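Local coordinates for protein thioredoxin peroxidase 2 (Plasmodium falciparum, PDB 2C0D) that probably reduces hydrogen peroxide and organic hydroperoxides as a thioredoxin-dependent mitochondrial 2-Cys peroxiredoxin, through a reactive cysteine, at residues 37-45 and 101-109; 54-65 and 144-155. One frame throughout, in Å; residues are numbered along the deposited sequence. Where two conformers were deposited one is given.

Contact 1: 37-45 and 101-109; sequences QGLNKNNEI and VYSHLAWKN
Val101, on the first turn of helix 101-109, sets its branched side chain against side chains on one face of a beta hairpin: CG1 meets Leu39 CD1 at 4.1 Å and Ile45 CG1 at 3.9 Å, while CG2 faces Gln37 CB. A compact valine suits this spot, since its two methyls serve different neighbours. Leu39 is the matching residue of the strand. With CG opposite the backbone N (chi1 -178°), its other methyl, CD2, reaches over the helix surface one turn on, 3.8 Å from Leu105 CB, and also touches Lys108 CD. Lys108 combines two roles. Its aliphatic chain packs on Leu39, and the bend at chi3 (76°) helps carry the ammonium to the hairpin loop, where NZ donates to one water 2.9 Å away and to a second water. The first probably donates to Leu39 O, 2.7 Å off, at the strand's end; the second donates to Lys41 O, so solvent ties the lysine to the loop. The loop itself is shaped by a type I turn from Asn40 to Asn43, with an Asx turn at Asn40. The arrangement is that of a peroxiredoxin's N-terminal hairpin packed beside the helix that links parallel strands 91-97 and 123-126 in a beta-alpha-beta crossover.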
loop_
_atom_site.group_PDB
_atom_site.type_symbol
_atom_site.label_atom_id
_atom_site.label_comp_id
_atom_site.label_asym_id
_atom_site.label_seq_id
_atom_site.Cartn_x
_atom_site.Cartn_y
_atom_site.Cartn_z
ATOM N N GLN B 37 -7.089 -4.911 24.354
ATOM C CA GLN B 37 -8.538 -5.088 24.500
ATOM C C GLN B 37 -9.233 -4.692 23.227
ATOM O O GLN B 37 -8.805 -3.753 22.526
ATOM C CB GLN B 37 -9.085 -4.228 25.650
ATOM C CG GLN B 37 -8.556 -4.632 27.010
ATOM C CD GLN B 37 -9.310 -3.936 28.105
ATOM O OE1 GLN B 37 -9.420 -2.707 28.091
ATOM N NE2 GLN B 37 -9.885 -4.707 29.034
ATOM N N GLY B 38 -10.304 -5.409 22.926
ATOM C CA GLY B 38 -11.113 -5.071 21.775
ATOM C C GLY B 38 -12.581 -5.112 22.154
ATOM O O GLY B 38 -12.959 -5.677 23.205
ATOM N N LEU B 39 -13.394 -4.492 21.312
ATOM C CA LEU B 39 -14.830 -4.468 21.506
ATOM C C LEU B 39 -15.387 -5.278 20.333
ATOM O O LEU B 39 -15.207 -4.885 19.163
ATOM C CB LEU B 39 -15.305 -3.011 21.487
ATOM C CG LEU B 39 -16.795 -2.705 21.714
ATOM C CD1 LEU B 39 -17.182 -3.095 23.170
ATOM C CD2 LEU B 39 -17.132 -1.201 21.423
ATOM N N ASN B 40 -15.996 -6.433 20.606
ATOM C CA ASN B 40 -16.456 -7.283 19.483
ATOM C C ASN B 40 -17.851 -6.943 18.909
ATOM O O ASN B 40 -18.482 -5.951 19.306
ATOM C CB ASN B 40 -16.273 -8.780 19.803
ATOM C CG ASN B 40 -17.363 -9.328 20.743
ATOM O OD1 ASN B 40 -18.338 -8.643 21.061
ATOM N ND2 ASN B 40 -17.180 -10.565 21.188
ATOM N N LYS B 41 -18.337 -7.776 17.979
ATOM C CA LYS B 41 -19.568 -7.472 17.260
ATOM C C LYS B 41 -20.781 -7.521 18.181
ATOM O O LYS B 41 -21.837 -6.977 17.857
ATOM C CB LYS B 41 -19.747 -8.424 16.080
ATOM C CG LYS B 41 -19.813 -9.878 16.478
ATOM C CD LYS B 41 -19.884 -10.787 15.248
ATOM C CE LYS B 41 -20.410 -12.146 15.666
ATOM N NZ LYS B 41 -20.372 -13.195 14.584
ATOM N N ASN B 42 -20.610 -8.134 19.344
ATOM C CA ASN B 42 -21.684 -8.203 20.335
ATOM C C ASN B 42 -21.460 -7.216 21.465
ATOM O O ASN B 42 -22.116 -7.282 22.514
ATOM C CB ASN B 42 -21.807 -9.643 20.831
ATOM C CG ASN B 42 -22.312 -10.571 19.737
ATOM O OD1 ASN B 42 -21.745 -11.634 19.486
ATOM N ND2 ASN B 42 -23.356 -10.142 19.052
ATOM N N ASN B 43 -20.545 -6.275 21.223
ATOM C CA ASN B 43 -20.139 -5.273 22.208
ATOM C C ASN B 43 -19.710 -5.837 23.548
ATOM O O ASN B 43 -20.023 -5.276 24.610
ATOM C CB ASN B 43 -21.227 -4.200 22.364
ATOM C CG ASN B 43 -21.364 -3.343 21.124
ATOM O OD1 ASN B 43 -22.457 -3.229 20.546
ATOM N ND2 ASN B 43 -20.261 -2.755 20.687
ATOM N N GLU B 44 -19.010 -6.967 23.472
ATOM C CA GLU B 44 -18.292 -7.562 24.569
ATOM C C GLU B 44 -16.836 -7.144 24.503
ATOM O O GLU B 44 -16.257 -7.069 23.409
ATOM C CB GLU B 44 -18.400 -9.078 24.464
ATOM C CG GLU B 44 -19.858 -9.553 24.625
ATOM N N ILE B 45 -16.252 -6.869 25.666
ATOM C CA ILE B 45 -14.830 -6.528 25.740
ATOM C C ILE B 45 -14.063 -7.842 25.766
ATOM O O ILE B 45 -14.324 -8.707 26.626
ATOM C CB ILE B 45 -14.491 -5.682 26.974
ATOM C CG1 ILE B 45 -15.280 -4.371 26.954
ATOM C CG2 ILE B 45 -12.978 -5.375 27.003
ATOM C CD1 ILE B 45 -15.132 -3.556 28.234
ATOM N N VAL B 101 -11.683 1.765 24.694
ATOM C CA VAL B 101 -12.865 0.930 24.423
ATOM C C VAL B 101 -14.134 1.784 24.539
ATOM O O VAL B 101 -15.021 1.657 23.708
ATOM C CB VAL B 101 -12.908 -0.311 25.330
ATOM C CG1 VAL B 101 -14.172 -1.120 25.076
ATOM C CG2 VAL B 101 -11.657 -1.182 25.031
ATOM N N TYR B 102 -14.172 2.689 25.531
ATOM C CA TYR B 102 -15.330 3.595 25.680
ATOM C C TYR B 102 -15.515 4.415 24.394
ATOM O O TYR B 102 -16.616 4.520 23.872
ATOM C CB TYR B 102 -15.126 4.585 26.844
ATOM C CG TYR B 102 -16.295 5.498 26.941
ATOM C CD1 TYR B 102 -17.419 5.106 27.697
ATOM C CD2 TYR B 102 -16.312 6.719 26.277
ATOM C CE1 TYR B 102 -18.540 5.941 27.798
ATOM C CE2 TYR B 102 -17.433 7.573 26.361
ATOM C CZ TYR B 102 -18.537 7.150 27.110
ATOM O OH TYR B 102 -19.642 7.963 27.194
ATOM N N SER B 103 -14.420 4.978 23.878
ATOM C CA SER B 103 -14.494 5.808 22.660
ATOM C C SER B 103 -15.086 5.005 21.467
ATOM O O SER B 103 -15.906 5.536 20.714
ATOM C CB SER B 103 -13.094 6.351 22.291
ATOM O OG SER B 103 -12.704 7.375 23.240
ATOM N N HIS B 104 -14.647 3.756 21.294
ATOM C CA HIS B 104 -15.218 2.896 20.224
ATOM C C HIS B 104 -16.699 2.601 20.422
ATOM O O HIS B 104 -17.469 2.676 19.477
ATOM C CB HIS B 104 -14.451 1.600 20.128
ATOM C CG HIS B 104 -13.075 1.779 19.542
ATOM N ND1 HIS B 104 -12.801 2.686 18.532
ATOM C CD2 HIS B 104 -11.913 1.144 19.798
ATOM C CE1 HIS B 104 -11.522 2.599 18.200
ATOM N NE2 HIS B 104 -10.963 1.668 18.950
ATOM N N LEU B 105 -17.076 2.278 21.656
ATOM C CA LEU B 105 -18.485 2.003 21.949
ATOM C C LEU B 105 -19.327 3.255 21.612
ATOM O O LEU B 105 -20.384 3.150 21.009
ATOM C CB LEU B 105 -18.667 1.602 23.416
ATOM C CG LEU B 105 -20.145 1.363 23.795
ATOM C CD1 LEU B 105 -20.764 0.260 22.892
ATOM C CD2 LEU B 105 -20.155 1.043 25.311
ATOM N N ALA B 106 -18.866 4.430 22.037
ATOM C CA ALA B 106 -19.563 5.697 21.742
ATOM C C ALA B 106 -19.720 5.918 20.225
ATOM O O ALA B 106 -20.773 6.368 19.755
ATOM C CB ALA B 106 -18.811 6.848 22.362
ATOM N N TRP B 107 -18.691 5.550 19.456
ATOM C CA TRP B 107 -18.739 5.720 17.987
ATOM C C TRP B 107 -19.779 4.764 17.372
ATOM O O TRP B 107 -20.528 5.139 16.429
ATOM C CB TRP B 107 -17.354 5.454 17.402
ATOM C CG TRP B 107 -17.112 6.131 16.069
ATOM C CD1 TRP B 107 -17.715 7.258 15.562
ATOM C CD2 TRP B 107 -16.107 5.751 15.137
ATOM N NE1 TRP B 107 -17.138 7.586 14.337
ATOM C CE2 TRP B 107 -16.156 6.672 14.062
ATOM C CE3 TRP B 107 -15.184 4.707 15.097
ATOM C CZ2 TRP B 107 -15.306 6.569 12.944
ATOM C CZ3 TRP B 107 -14.327 4.595 13.942
ATOM C CH2 TRP B 107 -14.412 5.537 12.914
ATOM N N LYS B 108 -19.854 3.544 17.903
ATOM C CA LYS B 108 -20.827 2.545 17.437
ATOM C C LYS B 108 -22.252 2.960 17.781
ATOM O O LYS B 108 -23.182 2.763 16.987
ATOM C CB LYS B 108 -20.554 1.179 18.029
ATOM C CG LYS B 108 -19.262 0.556 17.463
ATOM C CD LYS B 108 -18.954 -0.824 18.061
ATOM C CE LYS B 108 -19.843 -1.881 17.461
ATOM N NZ LYS B 108 -19.606 -3.231 18.129
ATOM N N ASN B 109 -22.411 3.532 18.956
ATOM C CA ASN B 109 -23.741 3.961 19.413
ATOM C C ASN B 109 -24.274 5.248 18.760
ATOM O O ASN B 109 -25.501 5.485 18.754
ATOM C CB ASN B 109 -23.742 4.046 20.940
ATOM C CG ASN B 109 -25.147 4.243 21.509
ATOM O OD1 ASN B 109 -26.063 3.452 21.239
ATOM N ND2 ASN B 109 -25.334 5.337 22.205
HETATM O O HOH W 1 -16.919 -3.802 17.337
HETATM O O HOH W 2 -21.715 -4.366 16.996
#

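Contact 2: 54-65 and 144-155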
loop_
_atom_site.group_PDB
_atom_site.type_symbol
_atom_site.label_atom_id
_atom_site.label_comp_id
_atom_site.label_asym_id
_atom_site.label_seq_id
_atom_site.Cartn_x
_atom_site.Cartn_y
_atom_site.Cartn_z
ATOM N N ILE B 54 -3.392 -17.611 13.933
ATOM C CA ILE B 54 -2.400 -18.422 13.215
ATOM C C ILE B 54 -2.945 -19.803 12.942
ATOM O O ILE B 54 -3.503 -20.454 13.840
ATOM C CB ILE B 54 -1.067 -18.566 14.004
ATOM C CG1 ILE B 54 -0.347 -17.236 14.065
ATOM C CG2 ILE B 54 -0.157 -19.676 13.387
ATOM C CD1 ILE B 54 0.128 -16.775 12.752
ATOM N N GLY B 55 -2.743 -20.254 11.711
ATOM C CA GLY B 55 -3.216 -21.539 11.260
ATOM C C GLY B 55 -4.716 -21.590 11.150
ATOM O O GLY B 55 -5.272 -22.650 10.841
ATOM N N GLN B 56 -5.391 -20.464 11.387
ATOM C CA GLN B 56 -6.850 -20.430 11.347
ATOM C C GLN B 56 -7.446 -19.510 10.285
ATOM O O GLN B 56 -8.334 -19.918 9.518
ATOM C CB GLN B 56 -7.400 -20.004 12.714
ATOM C CG GLN B 56 -7.013 -20.948 13.851
ATOM C CD GLN B 56 -7.517 -22.352 13.615
ATOM O OE1 GLN B 56 -8.621 -22.554 13.092
ATOM N NE2 GLN B 56 -6.705 -23.343 13.990
ATOM N N LYS B 57 -6.979 -18.255 10.276
ATOM C CA LYS B 57 -7.604 -17.191 9.497
ATOM C C LYS B 57 -6.539 -16.189 9.032
ATOM O O LYS B 57 -5.511 -16.011 9.708
ATOM C CB LYS B 57 -8.575 -16.384 10.378
ATOM C CG LYS B 57 -9.661 -17.198 11.082
ATOM C CD LYS B 57 -10.610 -16.269 11.764
ATOM C CE LYS B 57 -11.521 -15.671 10.743
ATOM N NZ LYS B 57 -12.741 -15.274 11.457
ATOM N N TYR B 58 -6.798 -15.559 7.891
ATOM C CA TYR B 58 -6.081 -14.341 7.482
ATOM C C TYR B 58 -6.586 -13.212 8.364
ATOM O O TYR B 58 -7.688 -13.321 8.927
ATOM C CB TYR B 58 -6.415 -13.978 6.037
ATOM C CG TYR B 58 -5.879 -14.964 5.029
ATOM C CD1 TYR B 58 -4.638 -14.765 4.431
ATOM C CD2 TYR B 58 -6.629 -16.078 4.660
ATOM C CE1 TYR B 58 -4.139 -15.683 3.497
ATOM C CE2 TYR B 58 -6.141 -17.011 3.717
ATOM C CZ TYR B 58 -4.899 -16.797 3.157
ATOM O OH TYR B 58 -4.422 -17.694 2.230
ATOM N N CYS B 59 -5.784 -12.154 8.520
ATOM C CA CYS B 59 -6.260 -10.941 9.205
ATOM C C CYS B 59 -6.100 -9.740 8.303
ATOM O O CYS B 59 -5.126 -9.666 7.535
ATOM C CB CYS B 59 -5.440 -10.676 10.458
ATOM S SG CYS B 59 -5.716 -11.934 11.717
ATOM N N CYS B 60 -7.028 -8.800 8.400
ATOM C CA CYS B 60 -6.875 -7.506 7.726
ATOM C C CYS B 60 -6.870 -6.473 8.865
ATOM O O CYS B 60 -7.856 -6.360 9.584
ATOM C CB CYS B 60 -8.029 -7.264 6.746
ATOM S SG CYS B 60 -7.997 -5.636 6.031
ATOM N N LEU B 61 -5.738 -5.808 9.074
ATOM C CA LEU B 61 -5.652 -4.780 10.112
ATOM C C LEU B 61 -5.958 -3.434 9.472
ATOM O O LEU B 61 -5.241 -3.011 8.539
ATOM C CB LEU B 61 -4.255 -4.712 10.723
ATOM C CG LEU B 61 -3.685 -6.035 11.218
ATOM C CD1 LEU B 61 -2.335 -5.830 11.924
ATOM C CD2 LEU B 61 -4.709 -6.795 12.125
ATOM N N LEU B 62 -6.963 -2.733 9.974
ATOM C CA LEU B 62 -7.372 -1.472 9.405
ATOM C C LEU B 62 -7.141 -0.386 10.459
ATOM O O LEU B 62 -7.938 -0.265 11.407
ATOM C CB LEU B 62 -8.867 -1.559 9.027
ATOM C CG LEU B 62 -9.544 -0.371 8.347
ATOM C CD1 LEU B 62 -9.104 -0.224 6.896
ATOM C CD2 LEU B 62 -11.069 -0.552 8.416
ATOM N N PHE B 63 -6.067 0.391 10.311
ATOM C CA PHE B 63 -5.762 1.464 11.279
ATOM C C PHE B 63 -6.425 2.774 10.848
ATOM O O PHE B 63 -6.561 3.070 9.637
ATOM C CB PHE B 63 -4.254 1.729 11.306
ATOM C CG PHE B 63 -3.449 0.628 11.951
ATOM C CD1 PHE B 63 -3.095 0.715 13.310
ATOM C CD2 PHE B 63 -3.010 -0.454 11.195
ATOM C CE1 PHE B 63 -2.322 -0.278 13.905
ATOM C CE2 PHE B 63 -2.218 -1.451 11.774
ATOM C CZ PHE B 63 -1.857 -1.356 13.126
ATOM N N TYR B 64 -6.833 3.583 11.824
ATOM C CA TYR B 64 -7.467 4.880 11.459
ATOM C C TYR B 64 -7.375 5.833 12.641
ATOM O O TYR B 64 -7.159 5.379 13.795
ATOM C CB TYR B 64 -8.943 4.694 11.039
ATOM C CG TYR B 64 -9.707 3.951 12.100
ATOM C CD1 TYR B 64 -10.255 4.621 13.228
ATOM C CD2 TYR B 64 -9.823 2.556 12.023
ATOM C CE1 TYR B 64 -10.902 3.903 14.239
ATOM C CE2 TYR B 64 -10.464 1.835 13.034
ATOM C CZ TYR B 64 -10.983 2.501 14.123
ATOM O OH TYR B 64 -11.597 1.711 15.084
ATOM N N PRO B 65 -7.476 7.146 12.362
ATOM C CA PRO B 65 -7.557 8.212 13.368
ATOM C C PRO B 65 -9.015 8.517 13.767
ATOM O O PRO B 65 -9.932 8.358 12.949
ATOM C CB PRO B 65 -6.959 9.421 12.604
ATOM C CG PRO B 65 -7.488 9.237 11.204
ATOM C CD PRO B 65 -7.350 7.696 10.988
ATOM N N PHE B 144 -1.521 9.488 17.055
ATOM C CA PHE B 144 -2.618 8.707 16.502
ATOM C C PHE B 144 -2.162 7.891 15.320
ATOM O O PHE B 144 -1.091 8.119 14.797
ATOM C CB PHE B 144 -3.803 9.592 16.101
ATOM C CG PHE B 144 -3.490 10.632 15.061
ATOM C CD1 PHE B 144 -3.502 10.294 13.709
ATOM C CD2 PHE B 144 -3.209 11.956 15.421
ATOM C CE1 PHE B 144 -3.253 11.263 12.721
ATOM C CE2 PHE B 144 -2.964 12.936 14.447
ATOM C CZ PHE B 144 -2.966 12.583 13.092
ATOM N N ALA B 145 -2.980 6.945 14.929
ATOM C CA ALA B 145 -2.650 6.078 13.806
ATOM C C ALA B 145 -2.998 6.691 12.449
ATOM O O ALA B 145 -4.096 7.263 12.226
ATOM C CB ALA B 145 -3.337 4.718 13.961
ATOM N N LEU B 146 -2.092 6.496 11.504
ATOM C CA LEU B 146 -2.313 6.897 10.112
ATOM C C LEU B 146 -3.226 5.876 9.450
ATOM O O LEU B 146 -3.559 4.826 10.041
ATOM C CB LEU B 146 -0.961 6.950 9.363
ATOM C CG LEU B 146 0.002 8.031 9.930
ATOM C CD1 LEU B 146 1.357 7.896 9.276
ATOM C CD2 LEU B 146 -0.574 9.398 9.605
ATOM N N ARG B 147 -3.623 6.172 8.210
ATOM C CA ARG B 147 -4.602 5.359 7.494
ATOM C C ARG B 147 -3.893 4.159 6.881
ATOM O O ARG B 147 -3.656 4.108 5.648
ATOM C CB ARG B 147 -5.286 6.245 6.427
ATOM C CG ARG B 147 -6.690 5.741 6.178
ATOM C CD ARG B 147 -7.772 6.695 5.714
ATOM N NE ARG B 147 -7.957 7.961 6.400
ATOM C CZ ARG B 147 -8.800 8.190 7.419
ATOM N NH1 ARG B 147 -9.490 7.219 8.003
ATOM N NH2 ARG B 147 -8.875 9.406 7.913
ATOM N N GLY B 148 -3.510 3.217 7.738
ATOM C CA GLY B 148 -2.710 2.065 7.306
ATOM C C GLY B 148 -3.579 0.837 7.171
ATOM O O GLY B 148 -4.607 0.699 7.861
ATOM N N LEU B 149 -3.173 -0.088 6.301
ATOM C CA LEU B 149 -3.888 -1.343 6.172
ATOM C C LEU B 149 -2.883 -2.447 5.921
ATOM O O LEU B 149 -1.953 -2.275 5.125
ATOM C CB LEU B 149 -4.865 -1.286 4.996
ATOM C CG LEU B 149 -5.689 -2.566 4.786
ATOM C CD1 LEU B 149 -7.119 -2.242 4.308
ATOM C CD2 LEU B 149 -4.944 -3.431 3.771
ATOM N N PHE B 150 -3.059 -3.565 6.611
ATOM C CA PHE B 150 -2.125 -4.702 6.434
ATOM C C PHE B 150 -2.890 -5.991 6.277
ATOM O O PHE B 150 -3.911 -6.197 6.953
ATOM C CB PHE B 150 -1.234 -4.814 7.695
ATOM C CG PHE B 150 -0.372 -3.586 7.907
ATOM C CD1 PHE B 150 0.939 -3.553 7.413
ATOM C CD2 PHE B 150 -0.881 -2.450 8.544
ATOM C CE1 PHE B 150 1.737 -2.420 7.597
ATOM C CE2 PHE B 150 -0.101 -1.298 8.700
ATOM C CZ PHE B 150 1.205 -1.278 8.213
ATOM N N ILE B 151 -2.379 -6.905 5.460
ATOM C CA ILE B 151 -2.983 -8.230 5.375
ATOM C C ILE B 151 -1.955 -9.204 5.935
ATOM O O ILE B 151 -0.766 -9.214 5.498
ATOM C CB ILE B 151 -3.333 -8.610 3.905
ATOM C CG1 ILE B 151 -4.309 -7.607 3.285
ATOM C CG2 ILE B 151 -3.857 -10.099 3.827
ATOM C CD1 ILE B 151 -5.597 -7.487 4.051
ATOM N N ILE B 152 -2.409 -10.024 6.874
ATOM C CA ILE B 152 -1.589 -10.999 7.582
ATOM C C ILE B 152 -2.037 -12.407 7.152
ATOM O O ILE B 152 -3.231 -12.703 7.179
ATOM C CB ILE B 152 -1.819 -10.843 9.122
ATOM C CG1 ILE B 152 -1.686 -9.367 9.555
ATOM C CG2 ILE B 152 -0.933 -11.806 9.941
ATOM C CD1 ILE B 152 -0.323 -8.744 9.303
ATOM N N ASP B 153 -1.115 -13.277 6.759
ATOM C CA ASP B 153 -1.576 -14.610 6.325
ATOM C C ASP B 153 -1.709 -15.600 7.491
ATOM O O ASP B 153 -1.535 -15.245 8.676
ATOM C CB ASP B 153 -0.701 -15.134 5.143
ATOM C CG ASP B 153 0.706 -15.541 5.589
ATOM O OD1 ASP B 153 0.934 -15.699 6.817
ATOM O OD2 ASP B 153 1.597 -15.731 4.711
ATOM N N LYS B 154 -2.035 -16.849 7.162
ATOM C CA LYS B 154 -2.266 -17.855 8.195
ATOM C C LYS B 154 -0.988 -18.328 8.917
ATOM O O LYS B 154 -1.089 -19.038 9.921
ATOM C CB LYS B 154 -3.040 -19.045 7.619
ATOM C CG LYS B 154 -4.440 -18.693 7.144
ATOM C CD LYS B 154 -5.247 -19.921 6.659
ATOM C CE LYS B 154 -4.872 -20.308 5.221
ATOM N NZ LYS B 154 -5.614 -21.538 4.792
ATOM N N ASN B 155 0.187 -17.950 8.397
ATOM C CA ASN B 155 1.465 -18.193 9.040
ATOM C C ASN B 155 1.938 -16.998 9.872
ATOM O O ASN B 155 3.010 -17.035 10.472
ATOM C CB ASN B 155 2.519 -18.569 7.987
ATOM C CG ASN B 155 2.245 -19.939 7.365
ATOM O OD1 ASN B 155 1.775 -20.852 8.046
ATOM N ND2 ASN B 155 2.492 -20.066 6.060
HETATM O O HOH W 3 -3.507 -14.317 10.603
HETATM O O HOH W 4 -3.081 -15.426 11.061
HETATM O O HOH W 5 -5.665 6.337 16.038
HETATM O O HOH W 6 -11.093 7.642 10.550
#
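Cys59 and Ile152 form a hydrogen-bonded antiparallel pair, Ile152 N reaching Cys59 O at 2.8 Å and Cys59 N returning to Ile152 O. Leu61 and Phe150 repeat the pattern two residues on, with Leu61 N 2.8 Å from Phe150 O. The non-hydrogen-bonded pair Cys60-Ile151 lies between them and Leu62-Leu149 follows; the side chains of both share one sheet face. There Cys60 SG, anti to the backbone N (chi1 174°), lies 3.6 Å from Ile151 CD1, and helix 172-188 packs over Leu149 and Ile151. On the face carrying Leu61, the rings of Phe63 and Phe150 meet rim to rim, Phe63 CE2 3.6 Å from Phe150 CD2 and their planes at 83°; Gly148 adds no side chain to this crowded pair of rings. At one end Lys154 lays CG over a face of the Tyr58 ring, a CH-pi contact 4.3 Å from the centroid, while Tyr58 OH is held by Asp186.

At the other end Pro65 packs across Arg147: its CD lies over one face of the guanidinium, 3.7 Å from NH1, and the proline's compact, rigid ring offers CH groups to that flat group. A water at the guanidinium edge links Arg147 NH1 to Pro65 O. Further out, a salt bridge to Glu75 and hydrogen bonds to Phe70 O and Leu166 O fix the arginine's orientation. Two antiparallel strands at the heart of a thioredoxin-fold sheet thus bring Pro65, just past one, and Arg147, near the start of the other, beside the predicted peroxidatic Cys72, as in the peroxiredoxin active site.

The centres of contacts 1 and 2 lie 18 Å apart, yet both reach the same sheet and they touch through Tyr64. His104 CE1 of helix 101-109 approaches Tyr64 OH to 3.2 Å, and Trp107 CZ3 comes within 3.5 Å of Tyr64 CE1, so the residue just before Pro65 packs against the helix of contact 1. Along the chain the four segments alternate, as expected when distant strands and helices are woven into one domain. Only contact 2 reaches the predicted active site: the Arg147 side chain is about 4 Å from that of Cys72. Contact 1 lies away from it, although Trp107 also packs on Pro73 and Ile76 of helix 73-81, which directly follows Cys72.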